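Local coordinates for type-2Aa cytolytic delta-endotoxin (Bacillus thuringiensis serovar kyushuensis, PDB 1CBY), which kills the larvae of dipteran insects by making pores in the epithelial cell membrane of their midgut, at residues Q102-I107 with S210-V215; T165-N170 with F191-D196; G86-A91 with L222-H227; L172-N177 with M184-L189; N145-I150 with V202-I207. All coordinates share one frame; numbering follows the deposited sequence. Where two conformers were deposited one is given.

Contact 1 of 5, residues Q102-I107 with S210-V215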
# COMPACT_ATOMS: atom_id res chain seq x y z
N GLN A 102 12.11 16.88 18.27
CA GLN A 102 13.52 17.17 18.56
C GLN A 102 13.81 16.56 19.92
O GLN A 102 13.86 17.27 20.92
CB GLN A 102 13.78 18.68 18.65
CG GLN A 102 13.41 19.51 17.42
CD GLN A 102 13.68 21.00 17.60
OE1 GLN A 102 13.81 21.74 16.63
NE2 GLN A 102 13.73 21.45 18.85
N GLN A 103 13.99 15.24 19.97
CA GLN A 103 14.25 14.57 21.24
C GLN A 103 14.49 13.10 21.00
O GLN A 103 14.30 12.60 19.89
CB GLN A 103 13.01 14.68 22.13
CG GLN A 103 11.84 13.85 21.60
CD GLN A 103 10.56 14.07 22.36
OE1 GLN A 103 9.80 14.99 22.05
NE2 GLN A 103 10.31 13.24 23.35
N THR A 104 14.91 12.40 22.05
CA THR A 104 15.11 10.96 21.97
C THR A 104 13.69 10.43 22.18
O THR A 104 13.00 10.87 23.09
CB THR A 104 16.05 10.45 23.09
OG1 THR A 104 17.32 11.11 22.98
CG2 THR A 104 16.27 8.95 22.97
N VAL A 105 13.23 9.57 21.27
CA VAL A 105 11.90 9.00 21.38
C VAL A 105 11.80 7.60 20.83
O VAL A 105 12.64 7.17 20.03
CB VAL A 105 10.84 9.82 20.60
CG1 VAL A 105 10.03 10.66 21.54
CG2 VAL A 105 11.48 10.66 19.52
N GLU A 106 10.77 6.91 21.28
CA GLU A 106 10.47 5.56 20.83
C GLU A 106 9.59 5.82 19.61
O GLU A 106 8.65 6.63 19.69
CB GLU A 106 9.67 4.82 21.90
CG GLU A 106 9.37 3.36 21.57
CD GLU A 106 8.64 2.64 22.68
OE1 GLU A 106 8.82 3.02 23.86
OE2 GLU A 106 7.89 1.69 22.38
N ILE A 107 9.90 5.18 18.49
CA ILE A 107 9.14 5.39 17.26
C ILE A 107 7.63 5.28 17.45
O ILE A 107 6.87 6.07 16.89
CB ILE A 107 9.63 4.45 16.13
CG1 ILE A 107 11.11 4.73 15.84
CG2 ILE A 107 8.80 4.66 14.86
CD1 ILE A 107 11.75 3.77 14.87
N SER A 210 14.16 3.29 19.90
CA SER A 210 14.32 4.67 20.33
C SER A 210 15.58 5.27 19.72
O SER A 210 16.53 4.54 19.38
CB SER A 210 14.43 4.73 21.86
OG SER A 210 13.37 4.01 22.48
N ALA A 211 15.61 6.59 19.58
CA ALA A 211 16.76 7.29 19.03
C ALA A 211 16.49 8.79 19.10
O ALA A 211 15.33 9.21 19.21
CB ALA A 211 17.00 6.87 17.58
N ARG A 212 17.55 9.57 19.14
CA ARG A 212 17.44 11.03 19.18
C ARG A 212 17.01 11.42 17.77
O ARG A 212 17.73 11.17 16.80
CB ARG A 212 18.79 11.65 19.56
CG ARG A 212 18.98 13.12 19.19
CD ARG A 212 18.19 14.07 20.06
NE ARG A 212 18.62 15.45 19.84
CZ ARG A 212 17.99 16.53 20.30
NH1 ARG A 212 16.88 16.41 21.02
NH2 ARG A 212 18.47 17.73 20.04
N TYR A 213 15.79 11.94 17.66
CA TYR A 213 15.23 12.35 16.39
C TYR A 213 15.06 13.85 16.21
O TYR A 213 14.79 14.59 17.16
CB TYR A 213 13.85 11.70 16.19
CG TYR A 213 13.89 10.33 15.57
CD1 TYR A 213 13.86 10.18 14.19
CD2 TYR A 213 13.93 9.19 16.36
CE1 TYR A 213 13.87 8.91 13.60
CE2 TYR A 213 13.94 7.92 15.78
CZ TYR A 213 13.92 7.79 14.41
OH TYR A 213 13.97 6.55 13.83
N GLU A 214 15.24 14.27 14.96
CA GLU A 214 15.06 15.64 14.54
C GLU A 214 14.16 15.45 13.32
O GLU A 214 14.56 14.80 12.35
CB GLU A 214 16.39 16.29 14.15
CG GLU A 214 16.25 17.68 13.52
CD GLU A 214 15.46 18.66 14.37
OE1 GLU A 214 16.05 19.27 15.28
OE2 GLU A 214 14.25 18.83 14.12
N VAL A 215 12.93 15.94 13.41
CA VAL A 215 11.99 15.77 12.33
C VAL A 215 11.34 17.09 11.97
O VAL A 215 10.72 17.73 12.82
CB VAL A 215 10.87 14.76 12.70
CG1 VAL A 215 9.82 14.67 11.60
CG2 VAL A 215 11.46 13.38 12.98
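Arg212 and Thr104 meet on one face of the pairing, crossing at about a right angle, with Thr104 OG1 3.8 Å from Arg212 CB. From there Arg212 leaves the backbone with CG anti to N (chi1 160°) and bends at chi2 (73°), which carries NH1 back over the neighbouring strand to 3.2 Å from Gln103 CA; that carbon sits at the edge of the guanidinium, near its plane. Gln102 extends its chain on the same face, beside Glu214, whose carboxylate placement is doubtful because two conformers were deposited. Strand 104-106 and the corner residue Gln103 pair antiparallel with the start of strand 210-225 in the Cyt toxin sheet, strongly twisted, the strand directions 128° apart. Gln103 pairs with Tyr213 and Val105 with Ala211, each through two backbone hydrogen bonds, the straightest running from Tyr213 N to Gln103 O (2.8 Å). On the face of Val105 and Tyr213 the contact turns apolar. Val105 CG2 comes to 4.2 Å from Tyr213 CB, and Ile107, the first residue of helix 107-122, reaches the far end of the same tyrosine, CD1 to OH at 3.7 Å.

Contact 2 of 5, residues T165-N170 with F191-D196; sequences TSYYYN and FEVSVD
Tyr167 lays one face of its ring over Val193 in the long beta hairpin of strands 165-175 and 183-195, at the end away from the hairpin turn. This is the tight part of the contact. Tyr167 CG sits between its own backbone N and carbonyl carbon (chi1 58°), which folds the ring across to the partner strand; Val193 CB then lies 3.8 Å from the ring centroid, a CH-pi contact only 19° off the normal. Thr142 O is hydrogen-bonded to the phenol, and Leu146 also packs on this tyrosine. Thr165, Val195, Tyr169 and Phe191 share this buried face, the Phe191 ring leading away from the partner strand to pack on Val215 and Met217 of strand 210-225.

The other face is looser and more polar. Tyr168 and Glu192, both partly exposed, run side by side in the same direction, with Glu192 CG 3.7 Å from Tyr168 CE1 and the carboxylate plane turned 60° from the ring. Glu192 OE2 goes on to a salt bridge with Lys218. Further along, Ser166 and Ser194 face each other, but each hydroxyl is hydrogen-bonded to the side chain of Asn164.

Between the two faces the backbones are joined by six hydrogen bonds in three antiparallel pairs, Thr165 with Val195, Tyr167 with Val193 and Tyr169 with Phe191. Above the middle pair, Val193 CG1 runs on to the far end of the tyrosine, 3.7 Å from Tyr167 CZ and 3.6 Å from Tyr167 OH.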
# COMPACT_ATOMS: atom_id res chain seq x y z
N THR A 165 22.21 9.79 10.31
CA THR A 165 21.54 9.35 9.10
C THR A 165 20.39 10.33 8.84
O THR A 165 19.54 10.54 9.70
CB THR A 165 20.97 7.93 9.25
OG1 THR A 165 22.05 7.01 9.48
CG2 THR A 165 20.22 7.51 8.00
N SER A 166 20.39 10.94 7.66
CA SER A 166 19.34 11.89 7.30
C SER A 166 18.68 11.46 6.01
O SER A 166 19.27 10.71 5.22
CB SER A 166 19.94 13.28 7.12
OG SER A 166 20.50 13.75 8.33
N TYR A 167 17.44 11.90 5.80
CA TYR A 167 16.72 11.56 4.58
C TYR A 167 15.44 12.36 4.39
O TYR A 167 14.94 12.99 5.33
CB TYR A 167 16.41 10.05 4.51
CG TYR A 167 15.62 9.47 5.67
CD1 TYR A 167 14.22 9.48 5.66
CD2 TYR A 167 16.26 8.88 6.76
CE1 TYR A 167 13.49 8.92 6.70
CE2 TYR A 167 15.54 8.31 7.80
CZ TYR A 167 14.15 8.33 7.77
OH TYR A 167 13.42 7.77 8.79
N TYR A 168 14.96 12.39 3.16
CA TYR A 168 13.74 13.09 2.82
C TYR A 168 12.72 12.02 2.53
O TYR A 168 13.05 10.99 1.94
CB TYR A 168 13.95 13.95 1.58
CG TYR A 168 14.93 15.08 1.77
CD1 TYR A 168 14.95 15.83 2.95
CD2 TYR A 168 15.83 15.43 0.76
CE1 TYR A 168 15.83 16.88 3.12
CE2 TYR A 168 16.72 16.48 0.93
CZ TYR A 168 16.71 17.21 2.10
OH TYR A 168 17.57 18.27 2.26
N TYR A 169 11.48 12.23 2.97
CA TYR A 169 10.42 11.27 2.72
C TYR A 169 9.19 12.06 2.29
O TYR A 169 8.70 12.90 3.03
CB TYR A 169 10.13 10.48 3.99
CG TYR A 169 9.45 9.16 3.74
CD1 TYR A 169 8.11 9.10 3.37
CD2 TYR A 169 10.15 7.96 3.88
CE1 TYR A 169 7.47 7.88 3.16
CE2 TYR A 169 9.52 6.73 3.67
CZ TYR A 169 8.18 6.71 3.31
OH TYR A 169 7.54 5.51 3.13
N ASN A 170 8.74 11.82 1.06
CA ASN A 170 7.60 12.53 0.51
C ASN A 170 6.38 11.63 0.45
O ASN A 170 6.44 10.51 -0.06
CB ASN A 170 7.92 13.05 -0.88
CG ASN A 170 9.20 13.86 -0.92
OD1 ASN A 170 9.46 14.67 -0.03
ND2 ASN A 170 10.00 13.65 -1.96
N PHE A 191 8.65 14.94 5.10
CA PHE A 191 9.40 14.91 6.35
C PHE A 191 10.89 14.98 6.08
O PHE A 191 11.40 14.32 5.17
CB PHE A 191 9.14 13.60 7.10
CG PHE A 191 7.79 13.49 7.72
CD1 PHE A 191 7.42 14.32 8.78
CD2 PHE A 191 6.89 12.51 7.30
CE1 PHE A 191 6.19 14.18 9.41
CE2 PHE A 191 5.65 12.36 7.92
CZ PHE A 191 5.30 13.20 8.98
N GLU A 192 11.60 15.80 6.85
CA GLU A 192 13.05 15.88 6.75
C GLU A 192 13.48 15.22 8.05
O GLU A 192 13.34 15.80 9.12
CB GLU A 192 13.52 17.33 6.71
CG GLU A 192 13.14 18.07 5.43
CD GLU A 192 13.84 19.42 5.30
OE1 GLU A 192 14.73 19.72 6.12
OE2 GLU A 192 13.49 20.17 4.36
N VAL A 193 13.94 13.98 7.95
CA VAL A 193 14.35 13.21 9.12
C VAL A 193 15.86 13.13 9.33
O VAL A 193 16.63 13.00 8.38
CB VAL A 193 13.79 11.77 9.03
CG1 VAL A 193 14.09 10.98 10.30
CG2 VAL A 193 12.30 11.81 8.74
N SER A 194 16.28 13.18 10.59
CA SER A 194 17.68 13.09 10.98
C SER A 194 17.72 12.22 12.23
O SER A 194 16.93 12.43 13.16
CB SER A 194 18.24 14.49 11.26
OG SER A 194 19.60 14.44 11.68
N VAL A 195 18.60 11.22 12.23
CA VAL A 195 18.72 10.29 13.36
C VAL A 195 20.18 10.19 13.82
O VAL A 195 21.09 10.15 12.99
CB VAL A 195 18.25 8.87 13.00
CG1 VAL A 195 17.96 8.08 14.26
CG2 VAL A 195 17.03 8.91 12.11
N ASP A 196 20.38 10.07 15.12
CA ASP A 196 21.72 9.96 15.68
C ASP A 196 22.35 8.57 15.57
O ASP A 196 23.07 8.14 16.46
CB ASP A 196 21.73 10.43 17.14
CG ASP A 196 20.96 9.49 18.07
OD1 ASP A 196 19.95 8.90 17.63
OD2 ASP A 196 21.38 9.34 19.24

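Contact 3 of 5, residues G86-A91 with L222-H227; sequences GIPNSA and LVQALH
Gln224 reaches across to the 86-91 segment with its side-chain amide, and hydrogen bonds come first in this contact. An extended chain, CG anti to the backbone N (chi1 175°), carries Gln224 NE2 to Pro88 O, 2.9 Å away. The N-H points almost straight at the acceptor (178°), which lies in the plane of the amide. Beside it, Ala225 N binds Asn89 O at 2.9 Å. Val223 N to Ala91 O (2.9 Å) belongs to the antiparallel hydrogen-bonded pair of Ala91 and Val223, next to the non-hydrogen-bonded pair of Ser90 and Gln224. Within the 86-91 segment, Ser90 OG turns back to donate to Ile87 O, tying the loop to the start of its strand.

Van der Waals contacts fill in around these bonds. Ile87 crosses the Gln224 chain at about a right angle and sets CG2 against the amide. The Leu222 methyls close on Ser90, CD2 lying 3.8 Å from its CB. On the other face Ala91 CB meets Val223 CG2 at 4.1 Å, an apolar pair.

Here the beginning of strand 90-102 joins the end of strand 210-225, whose far side bonds to strand 183-195. Helix 54-63 covers the face of Gln224: Leu60 packs on Ile87, Leu222 and Gln224, and Gln56 NE2 binds Gln224 OE1.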
# COMPACT_ATOMS: atom_id res chain seq x y z
N GLY A 86 -2.48 28.31 -7.33
CA GLY A 86 -2.70 28.34 -8.77
C GLY A 86 -3.71 27.30 -9.24
O GLY A 86 -4.18 27.36 -10.38
N ILE A 87 -4.02 26.34 -8.38
CA ILE A 87 -4.98 25.30 -8.72
C ILE A 87 -6.36 25.95 -8.81
O ILE A 87 -6.77 26.70 -7.92
CB ILE A 87 -5.04 24.18 -7.64
CG1 ILE A 87 -3.65 23.59 -7.38
CG2 ILE A 87 -6.01 23.10 -8.07
CD1 ILE A 87 -3.07 22.82 -8.54
N PRO A 88 -7.07 25.72 -9.93
CA PRO A 88 -8.40 26.30 -10.09
C PRO A 88 -9.47 25.66 -9.21
O PRO A 88 -9.47 24.45 -9.00
CB PRO A 88 -8.69 26.06 -11.58
CG PRO A 88 -7.92 24.81 -11.87
CD PRO A 88 -6.62 25.06 -11.16
N ASN A 89 -10.37 26.50 -8.70
CA ASN A 89 -11.50 26.08 -7.85
C ASN A 89 -11.09 25.34 -6.58
O ASN A 89 -11.64 24.28 -6.27
CB ASN A 89 -12.49 25.23 -8.66
CG ASN A 89 -12.82 25.85 -10.00
OD1 ASN A 89 -12.98 27.06 -10.12
ND2 ASN A 89 -12.89 25.01 -11.03
N SER A 90 -10.18 25.93 -5.83
CA SER A 90 -9.69 25.31 -4.60
C SER A 90 -9.42 26.36 -3.54
O SER A 90 -9.59 27.55 -3.78
CB SER A 90 -8.42 24.51 -4.90
OG SER A 90 -7.44 25.31 -5.54
N ALA A 91 -8.99 25.91 -2.36
CA ALA A 91 -8.67 26.80 -1.26
C ALA A 91 -7.72 26.10 -0.29
O ALA A 91 -7.89 24.91 -0.01
CB ALA A 91 -9.94 27.22 -0.53
N LEU A 222 -5.21 21.30 0.86
CA LEU A 222 -5.92 22.07 -0.15
C LEU A 222 -7.21 21.35 -0.52
O LEU A 222 -7.23 20.13 -0.69
CB LEU A 222 -5.04 22.22 -1.38
CG LEU A 222 -5.65 22.95 -2.58
CD1 LEU A 222 -4.73 24.07 -3.02
CD2 LEU A 222 -5.90 21.96 -3.71
N VAL A 223 -8.31 22.09 -0.58
CA VAL A 223 -9.58 21.51 -0.97
C VAL A 223 -9.95 22.08 -2.34
O VAL A 223 -9.72 23.26 -2.60
CB VAL A 223 -10.72 21.80 0.04
CG1 VAL A 223 -10.43 21.11 1.37
CG2 VAL A 223 -10.91 23.31 0.23
N GLN A 224 -10.44 21.23 -3.23
CA GLN A 224 -10.84 21.64 -4.56
C GLN A 224 -12.23 21.10 -4.85
O GLN A 224 -12.55 19.97 -4.48
CB GLN A 224 -9.87 21.12 -5.61
CG GLN A 224 -10.29 21.43 -7.03
CD GLN A 224 -9.38 20.78 -8.05
OE1 GLN A 224 -9.15 19.57 -8.02
NE2 GLN A 224 -8.84 21.59 -8.96
N ALA A 225 -13.06 21.90 -5.52
CA ALA A 225 -14.42 21.49 -5.85
C ALA A 225 -14.39 20.16 -6.58
O ALA A 225 -13.55 19.95 -7.46
CB ALA A 225 -15.09 22.56 -6.70
N LEU A 226 -15.28 19.26 -6.19
CA LEU A 226 -15.36 17.94 -6.80
C LEU A 226 -15.59 18.01 -8.31
O LEU A 226 -16.43 18.77 -8.79
CB LEU A 226 -16.46 17.13 -6.12
CG LEU A 226 -16.02 15.84 -5.43
CD1 LEU A 226 -14.76 16.07 -4.63
CD2 LEU A 226 -17.15 15.32 -4.56
N HIS A 227 -14.83 17.21 -9.04
CA HIS A 227 -14.93 17.17 -10.50
C HIS A 227 -14.92 15.72 -10.97
O HIS A 227 -13.88 15.06 -11.01
CB HIS A 227 -13.76 17.94 -11.12
CG HIS A 227 -13.94 18.22 -12.57
ND1 HIS A 227 -14.74 19.25 -13.00
CD2 HIS A 227 -13.47 17.54 -13.64
CE1 HIS A 227 -14.75 19.16 -14.32
NE2 HIS A 227 -14.00 18.14 -14.75

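Contact 4 of 5, residues L172-N177 with M184-L189; sequences LFSIQN and MAVLPL
Phe173 and Leu187 stand side by side on one face of the antiparallel beta hairpin 165-175/183-195, close to its turn, their CB atoms 4.0 Å apart. The Phe173 ring leans past Leu187 to the next bump on that face, Leu189, whose CD2 touches the ring edge at CE2 (3.8 Å). With CG anti to the carbonyl carbon (chi1 -67°), the ring rises from the sheet, slanting toward the Leu189 end, and the two leucines fit against the phenylalanine one after the other. Further toward the turn the relief is lower: Ala185 offers only a methyl, and Ile175 lays CG2 against it, 3.7 Å from Ala185 CB, while the rest of the isoleucine leads away.

The opposite face is built from Leu172, Ser174, Val186 and Pro188. Leu172 CD1 settles between two neighbours of the other strand, 4.0 Å from Pro188 CG and 4.1 Å from Val186 CG1. Ser174 is the small residue here, and the Met184 side chain bends across beside it. Met184 is extended as far as SD and then turns at chi3 (-84°), bringing CE to 3.9 Å from Gln176 CB.

All the touching residues are buried. Helix 54-63 packs on the Leu172 face through Ala57, Leu60 and Ala61, and strand 44-48 runs parallel along the outer edge of strand 165-175. Four backbone hydrogen bonds lock the register of the hairpin, and in one of them Ile175 N meets Ala185 O at 2.8 Å.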
# COMPACT_ATOMS: atom_id res chain seq x y z
N LEU A 172 1.85 11.82 -0.11
CA LEU A 172 0.74 12.62 -0.60
C LEU A 172 -0.55 11.89 -0.33
O LEU A 172 -0.74 10.75 -0.77
CB LEU A 172 0.85 12.93 -2.10
CG LEU A 172 -0.28 13.84 -2.61
CD1 LEU A 172 0.27 15.08 -3.28
CD2 LEU A 172 -1.20 13.07 -3.55
N PHE A 173 -1.42 12.52 0.45
CA PHE A 173 -2.71 11.96 0.80
C PHE A 173 -3.76 12.66 -0.06
O PHE A 173 -3.68 13.86 -0.29
CB PHE A 173 -3.04 12.21 2.28
CG PHE A 173 -2.14 11.49 3.25
CD1 PHE A 173 -2.22 10.11 3.40
CD2 PHE A 173 -1.25 12.20 4.05
CE1 PHE A 173 -1.42 9.45 4.33
CE2 PHE A 173 -0.45 11.54 4.99
CZ PHE A 173 -0.53 10.16 5.13
N SER A 174 -4.73 11.90 -0.53
CA SER A 174 -5.83 12.45 -1.32
C SER A 174 -7.08 11.77 -0.77
O SER A 174 -7.25 10.55 -0.90
CB SER A 174 -5.62 12.15 -2.79
OG SER A 174 -6.49 12.90 -3.60
N ILE A 175 -7.94 12.55 -0.12
CA ILE A 175 -9.15 12.02 0.50
C ILE A 175 -10.45 12.66 0.01
O ILE A 175 -10.56 13.88 -0.10
CB ILE A 175 -9.03 12.11 2.06
CG1 ILE A 175 -10.40 11.99 2.73
CG2 ILE A 175 -8.29 13.37 2.47
CD1 ILE A 175 -10.98 10.62 2.69
N GLN A 176 -11.43 11.81 -0.29
CA GLN A 176 -12.73 12.25 -0.78
C GLN A 176 -13.80 11.23 -0.42
O GLN A 176 -13.73 10.06 -0.83
CB GLN A 176 -12.68 12.43 -2.30
CG GLN A 176 -14.01 12.69 -2.99
CD GLN A 176 -14.78 11.42 -3.31
OE1 GLN A 176 -14.27 10.53 -3.99
NE2 GLN A 176 -16.01 11.34 -2.85
N ASN A 177 -14.79 11.66 0.36
CA ASN A 177 -15.88 10.79 0.77
C ASN A 177 -17.08 11.60 1.27
O ASN A 177 -17.14 12.82 1.07
CB ASN A 177 -15.41 9.82 1.86
CG ASN A 177 -15.17 10.49 3.19
OD1 ASN A 177 -15.24 11.71 3.31
ND2 ASN A 177 -14.89 9.69 4.20
N MET A 184 -12.57 17.85 -2.50
CA MET A 184 -11.61 16.78 -2.32
C MET A 184 -10.48 17.40 -1.53
O MET A 184 -10.15 18.57 -1.74
CB MET A 184 -11.07 16.28 -3.66
CG MET A 184 -9.98 15.24 -3.52
SD MET A 184 -9.38 14.62 -5.09
CE MET A 184 -10.59 13.34 -5.45
N ALA A 185 -9.91 16.65 -0.60
CA ALA A 185 -8.81 17.17 0.21
C ALA A 185 -7.49 16.53 -0.22
O ALA A 185 -7.39 15.31 -0.34
CB ALA A 185 -9.08 16.91 1.68
N VAL A 186 -6.48 17.36 -0.47
CA VAL A 186 -5.17 16.88 -0.87
C VAL A 186 -4.18 17.32 0.19
O VAL A 186 -4.26 18.45 0.67
CB VAL A 186 -4.74 17.45 -2.23
CG1 VAL A 186 -3.43 16.82 -2.67
CG2 VAL A 186 -5.81 17.18 -3.26
N LEU A 187 -3.24 16.45 0.54
CA LEU A 187 -2.27 16.79 1.56
C LEU A 187 -0.83 16.39 1.21
O LEU A 187 -0.42 15.24 1.43
CB LEU A 187 -2.67 16.13 2.89
CG LEU A 187 -2.35 16.79 4.24
CD1 LEU A 187 -2.75 15.85 5.35
CD2 LEU A 187 -0.88 17.14 4.37
N PRO A 188 -0.07 17.30 0.58
CA PRO A 188 1.32 17.02 0.22
C PRO A 188 2.10 17.10 1.53
O PRO A 188 2.17 18.16 2.15
CB PRO A 188 1.68 18.20 -0.69
CG PRO A 188 0.39 18.55 -1.31
CD PRO A 188 -0.54 18.51 -0.11
N LEU A 189 2.67 15.98 1.95
CA LEU A 189 3.42 15.90 3.20
C LEU A 189 4.87 15.46 2.98
O LEU A 189 5.12 14.44 2.35
CB LEU A 189 2.72 14.91 4.14
CG LEU A 189 3.37 14.59 5.48
CD1 LEU A 189 3.25 15.79 6.41
CD2 LEU A 189 2.68 13.38 6.09

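Contact 5 of 5, residues N145-I150 with V202-I207; sequences NLDTQI and VLFFTI
Val202 meets Leu146 at the start of the second segment, CG1 to CD1 at 3.7 Å, the two side chains crossing obliquely. A water accepts from Leu146 N at 2.9 Å and lies within bonding distance of Val202 O and Leu203 O, which compete for its protons. Leu203 follows and lies against the short 3-10 segment 146-148: CD2 is 4.2 Å from Leu146 CB, and its carbonyl oxygen takes a weak hydrogen bond from Asp147 N (3.4 Å). At Phe204 the ring turns one face to Asp147 CB, which sits above it toward the rim, and CE1 is 3.8 Å from Asp147 OD2. The carboxylate and ring planes are 48° apart. The strong partner of this carboxylate is Lys140 of the second subunit, in a salt bridge. Phe205 N bonds back to Val202 O, closing a type I beta turn. A second water, weakly bonded to Asn145 N, has Phe205 O and Leu203 O in reach, again as rivals for its protons. Thr206 and Ile207 continue to the same subunit boundary, where Ile207 packs on Asn145 of the second subunit. The arrangement is a type I beta turn packed against a 3-10 turn at the dimer interface of the Cyt protoxin.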
# COMPACT_ATOMS: atom_id res chain seq x y z
N ASN A 145 10.87 -0.23 8.55
CA ASN A 145 10.87 -1.02 7.33
C ASN A 145 11.47 -0.27 6.15
O ASN A 145 11.08 -0.50 5.00
CB ASN A 145 9.46 -1.52 7.00
CG ASN A 145 9.00 -2.61 7.94
OD1 ASN A 145 9.80 -3.42 8.41
ND2 ASN A 145 7.70 -2.65 8.21
N LEU A 146 12.44 0.59 6.44
CA LEU A 146 13.11 1.37 5.41
C LEU A 146 13.94 0.45 4.52
O LEU A 146 14.20 0.76 3.36
CB LEU A 146 13.98 2.45 6.04
CG LEU A 146 13.22 3.60 6.70
CD1 LEU A 146 14.20 4.62 7.24
CD2 LEU A 146 12.28 4.24 5.70
N ASP A 147 14.32 -0.70 5.06
CA ASP A 147 15.10 -1.69 4.32
C ASP A 147 14.34 -2.18 3.09
O ASP A 147 14.94 -2.55 2.08
CB ASP A 147 15.45 -2.87 5.23
CG ASP A 147 14.22 -3.61 5.72
OD1 ASP A 147 13.26 -2.94 6.15
OD2 ASP A 147 14.20 -4.86 5.67
N THR A 148 13.02 -2.17 3.17
CA THR A 148 12.16 -2.62 2.08
C THR A 148 11.81 -1.44 1.18
O THR A 148 11.08 -1.59 0.20
CB THR A 148 10.85 -3.24 2.63
OG1 THR A 148 11.14 -4.03 3.80
CG2 THR A 148 10.21 -4.14 1.60
N GLN A 149 12.32 -0.26 1.51
CA GLN A 149 12.03 0.94 0.72
C GLN A 149 13.29 1.56 0.13
O GLN A 149 13.28 2.72 -0.31
CB GLN A 149 11.33 1.97 1.58
CG GLN A 149 10.04 1.51 2.20
CD GLN A 149 9.44 2.59 3.06
OE1 GLN A 149 9.20 3.70 2.59
NE2 GLN A 149 9.24 2.29 4.33
N ILE A 150 14.38 0.81 0.14
CA ILE A 150 15.63 1.32 -0.39
C ILE A 150 15.57 1.34 -1.92
O ILE A 150 15.11 0.38 -2.55
CB ILE A 150 16.85 0.53 0.15
CG1 ILE A 150 18.13 1.31 -0.12
CG2 ILE A 150 16.91 -0.86 -0.46
CD1 ILE A 150 19.33 0.80 0.65
N VAL A 202 19.35 1.99 11.27
CA VAL A 202 18.09 2.63 10.90
C VAL A 202 17.25 1.73 9.99
O VAL A 202 16.04 1.58 10.19
CB VAL A 202 18.33 3.98 10.19
CG1 VAL A 202 17.03 4.55 9.66
CG2 VAL A 202 18.96 4.96 11.14
N LEU A 203 17.90 1.09 9.01
CA LEU A 203 17.21 0.22 8.07
C LEU A 203 16.41 -0.90 8.73
O LEU A 203 15.43 -1.39 8.16
CB LEU A 203 18.20 -0.40 7.08
CG LEU A 203 18.89 0.51 6.05
CD1 LEU A 203 19.87 -0.33 5.23
CD2 LEU A 203 17.87 1.17 5.15
N PHE A 204 16.84 -1.32 9.92
CA PHE A 204 16.16 -2.40 10.63
C PHE A 204 15.47 -1.97 11.92
O PHE A 204 15.27 -2.77 12.83
CB PHE A 204 17.12 -3.57 10.86
CG PHE A 204 17.59 -4.20 9.58
CD1 PHE A 204 16.83 -5.19 8.97
CD2 PHE A 204 18.76 -3.77 8.96
CE1 PHE A 204 17.22 -5.73 7.75
CE2 PHE A 204 19.16 -4.31 7.75
CZ PHE A 204 18.38 -5.29 7.14
N PHE A 205 15.07 -0.70 11.96
CA PHE A 205 14.36 -0.13 13.09
C PHE A 205 12.92 -0.66 13.16
O PHE A 205 12.26 -0.87 12.14
CB PHE A 205 14.32 1.39 12.96
CG PHE A 205 15.41 2.09 13.69
CD1 PHE A 205 16.39 1.37 14.38
CD2 PHE A 205 15.44 3.48 13.74
CE1 PHE A 205 17.38 2.03 15.10
CE2 PHE A 205 16.43 4.15 14.45
CZ PHE A 205 17.40 3.43 15.14
N THR A 206 12.43 -0.85 14.38
CA THR A 206 11.07 -1.33 14.60
C THR A 206 10.30 -0.28 15.42
O THR A 206 10.89 0.66 15.95
CB THR A 206 11.06 -2.68 15.35
OG1 THR A 206 11.68 -2.53 16.63
CG2 THR A 206 11.81 -3.74 14.55
N ILE A 207 8.99 -0.44 15.50
CA ILE A 207 8.12 0.47 16.25
C ILE A 207 8.58 0.67 17.69
O ILE A 207 8.36 1.74 18.29
CB ILE A 207 6.65 -0.06 16.22
CG1 ILE A 207 6.03 0.18 14.85
CG2 ILE A 207 5.80 0.61 17.28
CD1 ILE A 207 5.87 1.65 14.49
O HOH W 1 12.64 -2.18 9.51
O HOH W 2 13.63 0.80 9.03

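How the contacts relate
Strand 210-225 ties contacts 1 and 3 together from its two ends, their centres about 36 Å apart on opposite sides of the chain's centre. Contacts 2 and 4 are two lengths of one hairpin, about 22 Å apart between centres. Strand 183-195 joins the two systems: Ser194 N bonds Glu214 O between contacts 2 and 1, and Val186 N bonds Leu222 O between contacts 4 and 3, each at 2.9 Å. Contact 5 lies outside the sheet but touches contacts 1 and 2, Phe205 CD2 packing 3.4 Å from Tyr213 OH. At the other end, the side chain of Ser228, the C-terminal processing stop, is about 9 Å from that of Gln176 in contact 4 and about 11 Å from that of Ala225 in contact 3.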